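Local coordinates for protein sorting nexin-3 (Saccharomyces cerevisiae, PDB 1OCS) that binds phosphatidylinositol 3-phosphate and serves in the retrieval machinery that retains late Golgi membrane proteins, at residues Phe71-Ser76 / Phe154-Lys159; Phe35-Val40 / Ile63-Leu68; Ser83-Phe88 / Thr133-Val138. All blocks are in the same frame, centred on the assembly; numbering follows the deposited sequence.

Contact 1 of 3, residues Phe71-Ser76 / Phe154-Lys159; sequences FHKRVS and FIEAEK
Glu156, in the last turn of its helix, reaches across to the backbone of His72 at the turn before strand 75-81. Its chi1 of -67° sets CG beside the backbone N, and the extended chain beyond CG carries the carboxylate to His72. OE1 accepts a hydrogen bond from His72 N at 2.7 Å through its syn lone pair, with an N-H...O angle of 162°. OE2 lies close to the plane of the His72 ring, at its edge, 2.9 Å from CD2. The two oxygens thus meet the main chain and the side chain of the same residue. Phe71 CB and CD2 border Glu156 OE1, while the far edge of the Phe71 ring meets Ile155, whose CD1 is 3.8 Å from Phe71 CE2. Ser76 closes the other end: its OG is 3.4 Å from Glu156 CG, and its CB is 3.5 Å from Ile155 O. Lys73 NZ turns back on its own segment and donates to Val75 O at 2.8 Å and to Ser76 OG. The guanidinium of Arg80 binds the carbonyls of Phe154, Ala157 and Glu158 as the helix ends. The amide bond to OE1 is likely to set the turn of the carboxylate, and it ties the end of the helix to the loop before the strand. Lys73 NZ, 6.0 Å from Glu156 OE1, would probably ease the negative charge only slightly.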
loop_
_atom_site.group_PDB
_atom_site.type_symbol
_atom_site.label_atom_id
_atom_site.label_comp_id
_atom_site.label_asym_id
_atom_site.label_seq_id
_atom_site.Cartn_x
_atom_site.Cartn_y
_atom_site.Cartn_z
ATOM N N PHE A 71 5.280 -12.606 7.839
ATOM C CA PHE A 71 5.961 -12.263 6.595
ATOM C C PHE A 71 6.981 -13.337 6.225
ATOM O O PHE A 71 7.425 -14.096 7.083
ATOM C CB PHE A 71 6.635 -10.894 6.712
ATOM C CG PHE A 71 5.664 -9.743 6.696
ATOM C CD1 PHE A 71 4.833 -9.499 7.784
ATOM C CD2 PHE A 71 5.568 -8.914 5.581
ATOM C CE1 PHE A 71 3.919 -8.446 7.764
ATOM C CE2 PHE A 71 4.658 -7.858 5.552
ATOM C CZ PHE A 71 3.833 -7.623 6.644
ATOM N N HIS A 72 7.356 -13.385 4.948
ATOM C CA HIS A 72 8.280 -14.403 4.452
ATOM C C HIS A 72 9.710 -13.932 4.187
ATOM O O HIS A 72 10.595 -14.746 3.935
ATOM C CB HIS A 72 7.700 -15.024 3.179
ATOM C CG HIS A 72 6.276 -15.461 3.325
ATOM N ND1 HIS A 72 5.918 -16.653 3.918
ATOM C CD2 HIS A 72 5.117 -14.835 3.012
ATOM C CE1 HIS A 72 4.601 -16.742 3.965
ATOM N NE2 HIS A 72 4.091 -15.650 3.424
ATOM N N LYS A 73 9.931 -12.624 4.224
ATOM C CA LYS A 73 11.264 -12.079 4.013
ATOM C C LYS A 73 11.394 -10.757 4.761
ATOM O O LYS A 73 10.392 -10.137 5.112
ATOM C CB LYS A 73 11.558 -11.922 2.512
ATOM C CG LYS A 73 10.553 -11.119 1.707
ATOM C CD LYS A 73 10.629 -11.536 0.236
ATOM C CE LYS A 73 9.924 -10.559 -0.681
ATOM N NZ LYS A 73 10.712 -9.305 -0.849
ATOM N N ARG A 74 12.631 -10.342 5.021
ATOM C CA ARG A 74 12.891 -9.125 5.777
ATOM C C ARG A 74 12.580 -7.850 5.019
ATOM O O ARG A 74 11.929 -6.952 5.549
ATOM C CB ARG A 74 14.355 -9.105 6.231
ATOM C CG ARG A 74 14.772 -7.906 7.094
ATOM C CD ARG A 74 16.234 -8.072 7.518
ATOM N NE ARG A 74 16.737 -7.023 8.403
ATOM C CZ ARG A 74 16.496 -6.940 9.709
ATOM N NH1 ARG A 74 15.741 -7.843 10.320
ATOM N NH2 ARG A 74 17.040 -5.956 10.411
ATOM N N VAL A 75 13.036 -7.781 3.775
ATOM C CA VAL A 75 12.841 -6.593 2.958
ATOM C C VAL A 75 11.958 -6.821 1.733
ATOM O O VAL A 75 12.129 -7.790 0.998
ATOM C CB VAL A 75 14.212 -6.039 2.483
ATOM C CG1 VAL A 75 14.017 -4.787 1.645
ATOM C CG2 VAL A 75 15.095 -5.742 3.691
ATOM N N SER A 76 11.004 -5.920 1.528
ATOM C CA SER A 76 10.123 -5.996 0.370
ATOM C C SER A 76 10.061 -4.632 -0.302
ATOM O O SER A 76 9.885 -3.606 0.356
ATOM C CB SER A 76 8.718 -6.444 0.777
ATOM O OG SER A 76 8.700 -7.828 1.083
ATOM N N PHE A 154 -0.003 -7.760 -0.072
ATOM C CA PHE A 154 0.043 -6.412 -0.642
ATOM C C PHE A 154 1.442 -5.818 -0.567
ATOM O O PHE A 154 1.862 -5.059 -1.444
ATOM C CB PHE A 154 -0.919 -5.485 0.094
ATOM C CG PHE A 154 -0.996 -4.102 -0.501
ATOM C CD1 PHE A 154 -1.554 -3.905 -1.764
ATOM C CD2 PHE A 154 -0.512 -2.998 0.201
ATOM C CE1 PHE A 154 -1.631 -2.627 -2.320
ATOM C CE2 PHE A 154 -0.583 -1.716 -0.349
ATOM C CZ PHE A 154 -1.145 -1.532 -1.614
ATOM N N ILE A 155 2.156 -6.161 0.498
ATOM C CA ILE A 155 3.508 -5.662 0.712
ATOM C C ILE A 155 4.587 -6.476 -0.012
ATOM O O ILE A 155 5.546 -5.911 -0.529
ATOM C CB ILE A 155 3.831 -5.642 2.231
ATOM C CG1 ILE A 155 3.030 -4.526 2.910
ATOM C CG2 ILE A 155 5.341 -5.484 2.461
ATOM C CD1 ILE A 155 3.075 -4.570 4.427
ATOM N N GLU A 156 4.413 -7.795 -0.061
ATOM C CA GLU A 156 5.405 -8.688 -0.660
ATOM C C GLU A 156 5.324 -9.056 -2.141
ATOM O O GLU A 156 6.351 -9.124 -2.814
ATOM C CB GLU A 156 5.461 -9.999 0.134
ATOM C CG GLU A 156 6.000 -9.863 1.548
ATOM C CD GLU A 156 6.149 -11.208 2.244
ATOM O OE1 GLU A 156 6.847 -11.267 3.275
ATOM O OE2 GLU A 156 5.569 -12.206 1.763
ATOM N N ALA A 157 4.124 -9.317 -2.645
ATOM C CA ALA A 157 3.969 -9.733 -4.037
ATOM C C ALA A 157 4.484 -8.728 -5.055
ATOM O O ALA A 157 4.296 -7.520 -4.907
ATOM C CB ALA A 157 2.503 -10.054 -4.321
ATOM N N GLU A 158 5.144 -9.226 -6.095
ATOM C CA GLU A 158 5.643 -8.335 -7.133
ATOM C C GLU A 158 4.424 -7.679 -7.772
ATOM O O GLU A 158 4.415 -6.481 -8.042
ATOM C CB GLU A 158 6.425 -9.107 -8.194
ATOM C CG GLU A 158 6.892 -8.223 -9.335
ATOM C CD GLU A 158 7.679 -8.977 -10.384
ATOM O OE1 GLU A 158 8.041 -8.353 -11.405
ATOM O OE2 GLU A 158 7.935 -10.185 -10.192
ATOM N N LYS A 159 3.392 -8.484 -8.002
ATOM C CA LYS A 159 2.153 -7.997 -8.589
ATOM C C LYS A 159 0.997 -8.360 -7.662
ATOM O O LYS A 159 0.768 -9.534 -7.371
ATOM C CB LYS A 159 1.938 -8.627 -9.969
ATOM C CG LYS A 159 0.716 -8.101 -10.703
ATOM C CD LYS A 159 0.622 -8.660 -12.117
ATOM C CE LYS A 159 -0.561 -8.061 -12.861
ATOM N NZ LYS A 159 -0.497 -6.569 -12.867
#

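Contact 2 of 3, residues Phe35-Val40 / Ile63-Leu68; sequences FLEIEV and ICRTNL
Glu37 CG lies beside its own backbone N (chi1 -56°) and the chain runs on extended, while the Arg65 chain bends at chi2 and chi3. The two side chains lie side by side and point the same way. Arg65 grips the carboxylate side-on in a salt bridge: NE donates to OE2 at 2.8 Å and NH1 to OE1 at 2.9 Å. Phe35 has its CG in the crowded position between backbone N and carbonyl carbon (chi1 78°). Its ring folds over the neighbouring chain, and Asn67 N stands 3.9 Å above one face, toward the rim. Asn67 OD1 accepts a hydrogen bond from Phe35 N at 2.9 Å, with the donor tilted from the carbonyl plane. Thr66 OG1 donates to Phe35 O at 2.7 Å and also accepts a hydrogen bond from Leu68 N, which makes an ST turn. Strands 36-40 and 63-66 run antiparallel. Glu37 pairs with Arg65 and Glu39 with Ile63 in hydrogen-bonded pairs. Leu36 with Thr66 and Ile38 with Cys64 are non-hydrogen-bonded pairs. Their side chains share one face of the sheet, where Leu36 CG is 3.9 Å from Cys64 SG. Leu36 CD1 meets Leu68 CD1 at 3.7 Å. Met135 and Ile155 cover Ile38 on this face. The chemistry of the hairpin is therefore two-sided: mostly apolar groups (Leu36, Ile38, Cys64) face the helices, while the Glu37-Arg65 ion pair lies on the other face. At the Phe35 end of the ladder, side-chain bonds of Thr66 and Asn67 take over from the regular pattern.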
loop_
_atom_site.group_PDB
_atom_site.type_symbol
_atom_site.label_atom_id
_atom_site.label_comp_id
_atom_site.label_asym_id
_atom_site.label_seq_id
_atom_site.Cartn_x
_atom_site.Cartn_y
_atom_site.Cartn_z
ATOM N N PHE A 35 8.884 -5.782 14.735
ATOM C CA PHE A 35 8.959 -4.438 14.190
ATOM C C PHE A 35 8.551 -4.481 12.730
ATOM O O PHE A 35 8.667 -5.516 12.068
ATOM C CB PHE A 35 10.383 -3.868 14.310
ATOM C CG PHE A 35 11.345 -4.392 13.269
ATOM C CD1 PHE A 35 11.438 -3.788 12.016
ATOM C CD2 PHE A 35 12.144 -5.501 13.536
ATOM C CE1 PHE A 35 12.317 -4.284 11.042
ATOM C CE2 PHE A 35 13.021 -6.003 12.572
ATOM C CZ PHE A 35 13.107 -5.394 11.323
ATOM N N LEU A 36 8.052 -3.355 12.247
ATOM C CA LEU A 36 7.675 -3.215 10.853
ATOM C C LEU A 36 7.875 -1.755 10.493
ATOM O O LEU A 36 7.312 -0.860 11.128
ATOM C CB LEU A 36 6.216 -3.631 10.605
ATOM C CG LEU A 36 5.816 -3.576 9.116
ATOM C CD1 LEU A 36 4.749 -4.628 8.803
ATOM C CD2 LEU A 36 5.320 -2.172 8.770
ATOM N N GLU A 37 8.713 -1.525 9.492
ATOM C CA GLU A 37 8.992 -0.187 9.001
ATOM C C GLU A 37 8.393 -0.155 7.603
ATOM O O GLU A 37 8.524 -1.116 6.848
ATOM C CB GLU A 37 10.506 0.042 8.899
ATOM C CG GLU A 37 11.263 -0.185 10.198
ATOM C CD GLU A 37 12.735 -0.467 9.966
ATOM O OE1 GLU A 37 13.444 -0.761 10.948
ATOM O OE2 GLU A 37 13.182 -0.398 8.799
ATOM N N ILE A 38 7.724 0.931 7.252
ATOM C CA ILE A 38 7.161 1.009 5.919
ATOM C C ILE A 38 7.015 2.443 5.468
ATOM O O ILE A 38 6.730 3.346 6.265
ATOM C CB ILE A 38 5.793 0.293 5.831
ATOM C CG1 ILE A 38 5.394 0.128 4.362
ATOM C CG2 ILE A 38 4.732 1.077 6.597
ATOM C CD1 ILE A 38 4.344 -0.954 4.133
ATOM N N GLU A 39 7.230 2.643 4.175
ATOM C CA GLU A 39 7.129 3.960 3.586
ATOM C C GLU A 39 6.651 3.854 2.145
ATOM O O GLU A 39 6.955 2.887 1.445
ATOM C CB GLU A 39 8.497 4.652 3.632
ATOM C CG GLU A 39 8.535 6.010 2.947
ATOM C CD GLU A 39 9.892 6.692 3.061
ATOM O OE1 GLU A 39 10.046 7.808 2.513
ATOM O OE2 GLU A 39 10.799 6.110 3.700
ATOM N N VAL A 40 5.876 4.846 1.723
ATOM C CA VAL A 40 5.379 4.916 0.358
ATOM C C VAL A 40 6.043 6.167 -0.197
ATOM O O VAL A 40 5.906 7.247 0.369
ATOM C CB VAL A 40 3.845 5.076 0.314
ATOM C CG1 VAL A 40 3.368 5.162 -1.140
ATOM C CG2 VAL A 40 3.183 3.894 1.018
ATOM N N ILE A 63 8.306 0.422 0.394
ATOM C CA ILE A 63 9.495 -0.244 0.903
ATOM C C ILE A 63 9.179 -0.615 2.342
ATOM O O ILE A 63 8.752 0.228 3.135
ATOM C CB ILE A 63 10.751 0.663 0.828
ATOM C CG1 ILE A 63 11.934 -0.056 1.482
ATOM C CG2 ILE A 63 10.477 2.011 1.469
ATOM C CD1 ILE A 63 13.200 0.780 1.569
ATOM N N CYS A 64 9.376 -1.888 2.668
ATOM C CA CYS A 64 9.073 -2.400 3.995
ATOM C C CYS A 64 10.170 -3.312 4.536
ATOM O O CYS A 64 10.768 -4.091 3.792
ATOM C CB CYS A 64 7.742 -3.168 3.935
ATOM S SG CYS A 64 7.189 -3.964 5.476
ATOM N N ARG A 65 10.440 -3.189 5.832
ATOM C CA ARG A 65 11.420 -4.030 6.522
ATOM C C ARG A 65 10.691 -4.563 7.735
ATOM O O ARG A 65 10.036 -3.804 8.445
ATOM C CB ARG A 65 12.628 -3.232 7.009
ATOM C CG ARG A 65 13.744 -3.076 6.008
ATOM C CD ARG A 65 15.089 -3.147 6.739
ATOM N NE ARG A 65 15.080 -2.339 7.959
ATOM C CZ ARG A 65 16.106 -2.235 8.797
ATOM N NH1 ARG A 65 16.002 -1.478 9.886
ATOM N NH2 ARG A 65 17.237 -2.883 8.544
ATOM N N THR A 66 10.802 -5.857 7.995
ATOM C CA THR A 66 10.102 -6.410 9.140
ATOM C C THR A 66 10.679 -7.753 9.557
ATOM O O THR A 66 11.442 -8.366 8.808
ATOM C CB THR A 66 8.596 -6.596 8.806
ATOM O OG1 THR A 66 7.880 -6.985 9.982
ATOM C CG2 THR A 66 8.416 -7.680 7.744
ATOM N N ASN A 67 10.326 -8.189 10.765
ATOM C CA ASN A 67 10.743 -9.494 11.265
ATOM C C ASN A 67 9.494 -10.229 11.777
ATOM O O ASN A 67 9.598 -11.236 12.479
ATOM C CB ASN A 67 11.784 -9.351 12.386
ATOM C CG ASN A 67 11.200 -8.771 13.657
ATOM O OD1 ASN A 67 10.102 -8.210 13.655
ATOM N ND2 ASN A 67 11.944 -8.892 14.756
ATOM N N LEU A 68 8.313 -9.716 11.420
ATOM C CA LEU A 68 7.042 -10.332 11.830
ATOM C C LEU A 68 6.918 -11.753 11.277
ATOM O O LEU A 68 7.189 -11.999 10.100
ATOM C CB LEU A 68 5.857 -9.486 11.353
ATOM C CG LEU A 68 5.623 -8.164 12.094
ATOM C CD1 LEU A 68 4.605 -7.308 11.342
ATOM C CD2 LEU A 68 5.139 -8.461 13.510
#

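Contact 3 of 3, residues Ser83-Phe88 / Thr133-Val138; sequences SDFEFF and TWMQSV
Phe88 and Trp134 meet rim to rim between two helices. The axes of the two short helical segments come within 12.9 Å, at an angle of 29°. The planes of the Phe88 ring and the Trp134 six-membered ring are 87° apart, and neither ring lies over the face of the other. Phe88 CD2 comes to 3.7 Å from Trp134 CH2, at the edge of the indole. Phe85 adds a second ring, its CD1 4.1 Å from Trp134 CZ3. Met135 fills in beside both phenylalanines. Its chain bends at chi2 and chi3. SD makes oblique Met-aromatic contacts with the rings of both Phe85 and Phe88; the CE methyl touches Phe88 CE2 at 4.0 Å. Val138 CG1 approaches Phe88 CE2 more loosely, at 4.3 Å. No hydrogen bond crosses the interface; large apolar side chains bridge the wide gap between the helices.

A second shell surrounds these groups. Within its own helix, Val138 places CG2 over the centre of the six-membered ring of Trp134, 3.7 Å above its plane. Trp134 NE1 donates to Pro107 O, which ties the ring to the loop that also holds Leu109 and Pro110. Phe154 stacks on Phe88 and meets Phe85 edge-to-face. An alanine in place of Phe88 would probably open a gap beside the Trp134 rim and the Met135 methyl group, and leave Phe154 without its stacking partner. Farther out lies the lipid site. Ser83, in the same helix as the two phenylalanines, binds phosphatidylinositol 3-phosphate, as do Arg81, just before that helix, Lys112, and Arg127, earlier on the helix of Trp134. The arrangement is the helical core of a PX domain, packed beside the three-stranded sheet and next to the phosphoinositide pocket.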
loop_
_atom_site.group_PDB
_atom_site.type_symbol
_atom_site.label_atom_id
_atom_site.label_comp_id
_atom_site.label_asym_id
_atom_site.label_seq_id
_atom_site.Cartn_x
_atom_site.Cartn_y
_atom_site.Cartn_z
ATOM N N SER A 83 -4.930 2.562 -7.648
ATOM C CA SER A 83 -6.016 1.591 -7.751
ATOM C C SER A 83 -5.693 0.302 -6.991
ATOM O O SER A 83 -6.601 -0.385 -6.527
ATOM C CB SER A 83 -6.324 1.277 -9.221
ATOM O OG SER A 83 -5.174 0.836 -9.908
ATOM N N ASP A 84 -4.406 -0.029 -6.861
ATOM C CA ASP A 84 -4.027 -1.230 -6.122
ATOM C C ASP A 84 -4.336 -1.016 -4.638
ATOM O O ASP A 84 -4.762 -1.942 -3.949
ATOM C CB ASP A 84 -2.536 -1.554 -6.302
ATOM C CG ASP A 84 -2.205 -2.040 -7.708
ATOM O OD1 ASP A 84 -2.995 -2.823 -8.281
ATOM O OD2 ASP A 84 -1.149 -1.649 -8.233
ATOM N N PHE A 85 -4.105 0.202 -4.150
ATOM C CA PHE A 85 -4.393 0.534 -2.757
ATOM C C PHE A 85 -5.905 0.441 -2.530
ATOM O O PHE A 85 -6.361 -0.031 -1.482
ATOM C CB PHE A 85 -3.920 1.960 -2.431
ATOM C CG PHE A 85 -2.438 2.073 -2.170
ATOM C CD1 PHE A 85 -1.937 1.967 -0.874
ATOM C CD2 PHE A 85 -1.549 2.308 -3.214
ATOM C CE1 PHE A 85 -0.567 2.096 -0.619
ATOM C CE2 PHE A 85 -0.174 2.439 -2.967
ATOM C CZ PHE A 85 0.314 2.333 -1.668
ATOM N N GLU A 86 -6.679 0.897 -3.512
ATOM C CA GLU A 86 -8.134 0.849 -3.403
ATOM C C GLU A 86 -8.612 -0.594 -3.326
ATOM O O GLU A 86 -9.498 -0.925 -2.540
ATOM C CB GLU A 86 -8.796 1.537 -4.600
ATOM C CG GLU A 86 -8.710 3.054 -4.574
ATOM C CD GLU A 86 -9.369 3.691 -5.791
ATOM O OE1 GLU A 86 -8.951 3.393 -6.933
ATOM O OE2 GLU A 86 -10.306 4.489 -5.599
ATOM N N PHE A 87 -8.033 -1.447 -4.161
ATOM C CA PHE A 87 -8.399 -2.853 -4.163
ATOM C C PHE A 87 -7.967 -3.480 -2.840
ATOM O O PHE A 87 -8.696 -4.274 -2.255
ATOM C CB PHE A 87 -7.721 -3.579 -5.326
ATOM C CG PHE A 87 -8.142 -5.010 -5.465
ATOM C CD1 PHE A 87 -9.474 -5.335 -5.695
ATOM C CD2 PHE A 87 -7.210 -6.037 -5.356
ATOM C CE1 PHE A 87 -9.872 -6.666 -5.815
ATOM C CE2 PHE A 87 -7.601 -7.372 -5.475
ATOM C CZ PHE A 87 -8.933 -7.685 -5.703
ATOM N N PHE A 88 -6.779 -3.110 -2.370
ATOM C CA PHE A 88 -6.251 -3.630 -1.109
ATOM C C PHE A 88 -7.171 -3.282 0.063
ATOM O O PHE A 88 -7.444 -4.132 0.912
ATOM C CB PHE A 88 -4.842 -3.070 -0.859
ATOM C CG PHE A 88 -4.312 -3.328 0.529
ATOM C CD1 PHE A 88 -4.179 -4.625 1.015
ATOM C CD2 PHE A 88 -3.930 -2.267 1.345
ATOM C CE1 PHE A 88 -3.669 -4.864 2.295
ATOM C CE2 PHE A 88 -3.419 -2.493 2.624
ATOM C CZ PHE A 88 -3.289 -3.799 3.098
ATOM N N THR A 133 1.199 7.951 4.936
ATOM C CA THR A 133 0.576 8.018 6.254
ATOM C C THR A 133 -0.431 6.884 6.449
ATOM O O THR A 133 -0.461 6.242 7.502
ATOM C CB THR A 133 -0.140 9.373 6.451
ATOM O OG1 THR A 133 0.830 10.426 6.428
ATOM C CG2 THR A 133 -0.883 9.408 7.779
ATOM N N TRP A 134 -1.247 6.640 5.428
ATOM C CA TRP A 134 -2.261 5.589 5.477
ATOM C C TRP A 134 -1.618 4.214 5.670
ATOM O O TRP A 134 -2.047 3.427 6.516
ATOM C CB TRP A 134 -3.069 5.585 4.174
ATOM C CG TRP A 134 -4.282 4.691 4.198
ATOM C CD1 TRP A 134 -5.506 4.987 4.722
ATOM C CD2 TRP A 134 -4.384 3.363 3.666
ATOM N NE1 TRP A 134 -6.366 3.929 4.546
ATOM C CE2 TRP A 134 -5.704 2.918 3.900
ATOM C CE3 TRP A 134 -3.485 2.504 3.011
ATOM C CZ2 TRP A 134 -6.156 1.652 3.503
ATOM C CZ3 TRP A 134 -3.933 1.243 2.616
ATOM C CH2 TRP A 134 -5.260 0.831 2.864
ATOM N N MET A 135 -0.587 3.931 4.881
ATOM C CA MET A 135 0.094 2.645 4.948
ATOM C C MET A 135 0.745 2.395 6.307
ATOM O O MET A 135 0.682 1.283 6.828
ATOM C CB MET A 135 1.143 2.554 3.836
ATOM C CG MET A 135 1.459 1.143 3.384
ATOM S SD MET A 135 -0.013 0.220 2.853
ATOM C CE MET A 135 0.324 -1.352 3.596
ATOM N N GLN A 136 1.368 3.422 6.886
ATOM C CA GLN A 136 2.013 3.262 8.187
ATOM C C GLN A 136 0.961 3.020 9.262
ATOM O O GLN A 136 1.193 2.284 10.223
ATOM C CB GLN A 136 2.846 4.503 8.533
ATOM C CG GLN A 136 3.939 4.800 7.507
ATOM C CD GLN A 136 4.859 5.929 7.922
ATOM O OE1 GLN A 136 4.499 6.774 8.744
ATOM N NE2 GLN A 136 6.052 5.961 7.341
ATOM N N SER A 137 -0.206 3.630 9.083
ATOM C CA SER A 137 -1.308 3.475 10.021
ATOM C C SER A 137 -1.883 2.058 9.942
ATOM O O SER A 137 -2.114 1.403 10.961
ATOM C CB SER A 137 -2.394 4.503 9.703
ATOM O OG SER A 137 -3.521 4.326 10.532
ATOM N N VAL A 138 -2.105 1.582 8.724
ATOM C CA VAL A 138 -2.651 0.249 8.526
ATOM C C VAL A 138 -1.650 -0.859 8.859
ATOM O O VAL A 138 -1.964 -1.766 9.629
ATOM C CB VAL A 138 -3.151 0.074 7.076
ATOM C CG1 VAL A 138 -3.475 -1.394 6.798
ATOM C CG2 VAL A 138 -4.395 0.949 6.859
#

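How the contacts relate
From the N terminus, contact 2 closes first: 35-40 pairs with 63-68 and completes the hairpin of strands 36-46 and 57-66. Contact 1 then opens at 71-76, leading into the third strand, and closes only at 154-159 near the C terminus. Contact 3 opens and closes within that long excursion, so it nests in contact 1; none of the three cross. Contacts 1 and 2 share the sheet, joined by backbone hydrogen bonds between Ser76 and Cys64 and between Arg74 and Thr66. Phe154 carries contact 1 into contact 3, and Gln136 NE2 joins contact 3 to contact 2 at Ile38 O. Sheet and helices are thus tied into one domain.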